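Local coordinates for host-nuclease inhibitor protein Gam, putative (Desulfovibrio vulgaris, PDB 2P2U) that probably binds double-stranded DNA and may act as a dimer built on long helices, at the interface of chains A and B. Sequence-based numbering; all coordinates share one arbitrary frame. Chains: chain A/B, Host-nuclease inhibitor protein Gam, putative.

The interface of chains A and B. Residues chain A 64-65, 67-68, 71, 88, 91-93; chain B 12, 18-19, 21-22, 25, 157, 159.
A:Val68 lies at the centre of this largely apolar patch, and its two methyl branches face different parts of chain B. CG1 of A:Val68, anti to the backbone N (chi1 175°), meets the rim of the B:Phe157 ring in the ring plane, 3.5 Å from CZ, with the two side chains crossing at about a right angle. CG2 of A:Val68 turns instead to the methyl group of B:Ala21 and lies 3.7 Å from its CB. The same end of the B:Phe157 ring also reaches A:Ile93, whose CB lies 3.7 Å from CE1; CG1 of A:Ile93 sits flanked by its own N and C (chi1 62°), which leaves CG2 to point to B:Leu22 and B:Ile159, both crossed obliquely.

Along the helix of chain A, A:Leu64 and B:Ile25 run alongside each other in opposite directions, bringing CB of A:Leu64 to 3.5 Å from the terminal CD1 of B:Ile25. B:Ile159 reaches one residue further, its CD1 packing against the backbone and the aliphatic stem of A:Glu65, 3.7 Å from CG. Towards the helix end, B:Val12 lays CG1 over the rim of one face of the A:Phe71 ring, and CG2 rests on the backbone of A:Gly67. On the opposite flank A:Leu88 sends CD1 to the methyl of B:Ala18, 3.5 Å from CB, and B:Leu22 places CD1 3.4 Å from the carbonyl O of A:Gly91. No hydrogen bond or salt bridge crosses the patch, so shape fit and hydrophobic burial probably hold it.

Both chains contribute helix 15-74: the start of the chain B helix fits between the last turns of the chain A helix and the segment around strand 91-92, while the end of strand 149-157 and the residues after it pack against A:Val68, A:Ile93 and A:Glu65. The two-fold axis repeats the contact at the other end of the paired helices, consistent with an intertwined dimer.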
loop_
_atom_site.group_PDB
_atom_site.type_symbol
_atom_site.label_atom_id
_atom_site.label_comp_id
_atom_site.label_asym_id
_atom_site.label_seq_id
_atom_site.Cartn_x
_atom_site.Cartn_y
_atom_site.Cartn_z
ATOM N N LEU A 64 -29.007 14.182 7.327
ATOM C CA LEU A 64 -29.363 14.092 8.742
ATOM C C LEU A 64 -28.232 14.587 9.558
ATOM O O LEU A 64 -28.429 15.407 10.452
ATOM C CB LEU A 64 -29.605 12.653 9.173
ATOM C CG LEU A 64 -30.702 11.862 8.494
ATOM C CD1 LEU A 64 -30.488 10.414 8.780
ATOM C CD2 LEU A 64 -32.085 12.329 8.920
ATOM N N GLU A 65 -27.044 14.033 9.294
ATOM C CA GLU A 65 -25.805 14.525 9.891
ATOM C C GLU A 65 -25.679 16.047 9.788
ATOM O O GLU A 65 -25.491 16.704 10.796
ATOM C CB GLU A 65 -24.598 13.877 9.243
ATOM C CG GLU A 65 -23.278 14.252 9.934
ATOM C CD GLU A 65 -22.077 13.476 9.394
ATOM O OE1 GLU A 65 -22.250 12.263 9.033
ATOM O OE2 GLU A 65 -20.978 14.103 9.344
ATOM N N GLY A 67 -28.173 18.639 8.802
ATOM C CA GLY A 67 -29.386 18.734 9.642
ATOM C C GLY A 67 -29.205 18.947 11.132
ATOM O O GLY A 67 -29.527 20.020 11.638
ATOM N N VAL A 68 -28.693 17.950 11.839
ATOM C CA VAL A 68 -28.475 18.081 13.278
ATOM C C VAL A 68 -27.438 19.180 13.497
ATOM O O VAL A 68 -27.408 19.846 14.549
ATOM C CB VAL A 68 -28.014 16.737 13.925
ATOM C CG1 VAL A 68 -27.664 16.880 15.395
ATOM C CG2 VAL A 68 -29.077 15.717 13.788
ATOM N N PHE A 71 -28.654 22.858 13.168
ATOM C CA PHE A 71 -29.448 22.925 14.424
ATOM C C PHE A 71 -28.584 23.107 15.652
ATOM O O PHE A 71 -28.872 23.986 16.440
ATOM C CB PHE A 71 -30.363 21.698 14.597
ATOM C CG PHE A 71 -30.873 21.490 16.022
ATOM C CD1 PHE A 71 -31.961 22.184 16.501
ATOM C CD2 PHE A 71 -30.260 20.594 16.876
ATOM C CE1 PHE A 71 -32.414 21.986 17.778
ATOM C CE2 PHE A 71 -30.727 20.398 18.159
ATOM C CZ PHE A 71 -31.793 21.097 18.595
ATOM N N LEU A 88 -28.248 11.978 23.665
ATOM C CA LEU A 88 -29.561 11.835 23.007
ATOM C C LEU A 88 -30.126 10.383 23.031
ATOM O O LEU A 88 -30.975 10.005 22.212
ATOM C CB LEU A 88 -29.558 12.441 21.596
ATOM C CG LEU A 88 -29.374 13.951 21.426
ATOM C CD1 LEU A 88 -29.596 14.510 19.980
ATOM C CD2 LEU A 88 -30.273 14.682 22.374
ATOM N N GLY A 91 -27.224 8.401 20.966
ATOM C CA GLY A 91 -25.827 8.729 21.027
ATOM C C GLY A 91 -25.674 10.181 21.349
ATOM O O GLY A 91 -26.663 10.874 21.498
ATOM N N THR A 92 -24.429 10.634 21.452
ATOM C CA THR A 92 -24.134 11.991 21.876
ATOM C C THR A 92 -23.907 12.945 20.710
ATOM O O THR A 92 -23.432 12.543 19.652
ATOM C CB THR A 92 -22.932 11.982 22.778
ATOM O OG1 THR A 92 -23.247 11.212 23.943
ATOM C CG2 THR A 92 -22.589 13.380 23.176
ATOM N N ILE A 93 -24.295 14.199 20.879
ATOM C CA ILE A 93 -23.843 15.213 19.960
ATOM C C ILE A 93 -23.064 16.239 20.736
ATOM O O ILE A 93 -22.828 16.053 21.934
ATOM C CB ILE A 93 -24.940 15.901 19.204
ATOM C CG1 ILE A 93 -25.860 16.633 20.180
ATOM C CG2 ILE A 93 -25.654 14.933 18.360
ATOM C CD1 ILE A 93 -26.657 17.751 19.524
ATOM N N VAL B 12 -33.833 20.284 11.536
ATOM C CA VAL B 12 -34.006 19.740 12.876
ATOM C C VAL B 12 -34.401 20.803 13.935
ATOM O O VAL B 12 -33.626 21.120 14.814
ATOM C CB VAL B 12 -32.762 18.954 13.317
ATOM C CG1 VAL B 12 -33.042 18.202 14.598
ATOM C CG2 VAL B 12 -32.340 17.988 12.219
ATOM N N ALA B 18 -33.892 15.937 16.952
ATOM C CA ALA B 18 -32.522 15.523 16.848
ATOM C C ALA B 18 -32.530 14.042 17.183
ATOM O O ALA B 18 -32.284 13.206 16.310
ATOM C CB ALA B 18 -31.614 16.327 17.774
ATOM N N GLU B 19 -32.837 13.714 18.431
ATOM C CA GLU B 19 -33.198 12.355 18.853
ATOM C C GLU B 19 -33.727 11.459 17.711
ATOM O O GLU B 19 -33.306 10.330 17.611
ATOM C CB GLU B 19 -34.287 12.492 19.890
ATOM C CG GLU B 19 -34.044 11.802 21.212
ATOM C CD GLU B 19 -35.395 11.323 21.803
ATOM O OE1 GLU B 19 -36.289 12.191 22.004
ATOM O OE2 GLU B 19 -35.571 10.091 22.021
ATOM N N ALA B 21 -33.672 11.941 13.916
ATOM C CA ALA B 21 -32.353 11.847 13.195
ATOM C C ALA B 21 -31.301 10.835 13.762
ATOM O O ALA B 21 -30.991 9.872 13.081
ATOM C CB ALA B 21 -31.731 13.225 13.024
ATOM N N LEU B 22 -30.797 11.008 14.990
ATOM C CA LEU B 22 -29.810 10.048 15.533
ATOM C C LEU B 22 -30.345 8.655 15.811
ATOM O O LEU B 22 -29.635 7.847 16.429
ATOM C CB LEU B 22 -29.198 10.481 16.860
ATOM C CG LEU B 22 -28.469 11.764 17.189
ATOM C CD1 LEU B 22 -27.474 11.432 18.243
ATOM C CD2 LEU B 22 -27.784 12.321 15.992
ATOM N N ILE B 25 -29.983 7.779 11.539
ATOM C CA ILE B 25 -28.547 7.650 11.365
ATOM C C ILE B 25 -28.108 6.293 11.915
ATOM O O ILE B 25 -27.570 5.502 11.159
ATOM C CB ILE B 25 -27.743 8.837 12.009
ATOM C CG1 ILE B 25 -27.757 10.081 11.099
ATOM C CG2 ILE B 25 -26.358 8.430 12.381
ATOM C CD1 ILE B 25 -27.715 11.420 11.838
ATOM N N PHE B 157 -18.139 20.013 15.273
ATOM C CA PHE B 157 -19.379 19.282 15.612
ATOM C C PHE B 157 -19.204 17.793 15.565
ATOM O O PHE B 157 -18.733 17.261 14.570
ATOM C CB PHE B 157 -20.539 19.629 14.668
ATOM C CG PHE B 157 -21.878 18.991 15.055
ATOM C CD1 PHE B 157 -22.238 18.794 16.406
ATOM C CD2 PHE B 157 -22.796 18.625 14.083
ATOM C CE1 PHE B 157 -23.475 18.221 16.772
ATOM C CE2 PHE B 157 -24.023 18.064 14.450
ATOM C CZ PHE B 157 -24.358 17.880 15.798
ATOM N N ILE B 159 -21.426 14.162 16.089
ATOM C CA ILE B 159 -22.482 13.197 16.405
ATOM C C ILE B 159 -21.750 11.924 16.628
ATOM O O ILE B 159 -21.017 11.476 15.742
ATOM C CB ILE B 159 -23.353 12.886 15.201
ATOM C CG1 ILE B 159 -24.183 14.109 14.764
ATOM C CG2 ILE B 159 -24.181 11.664 15.513
ATOM C CD1 ILE B 159 -24.649 14.069 13.327
#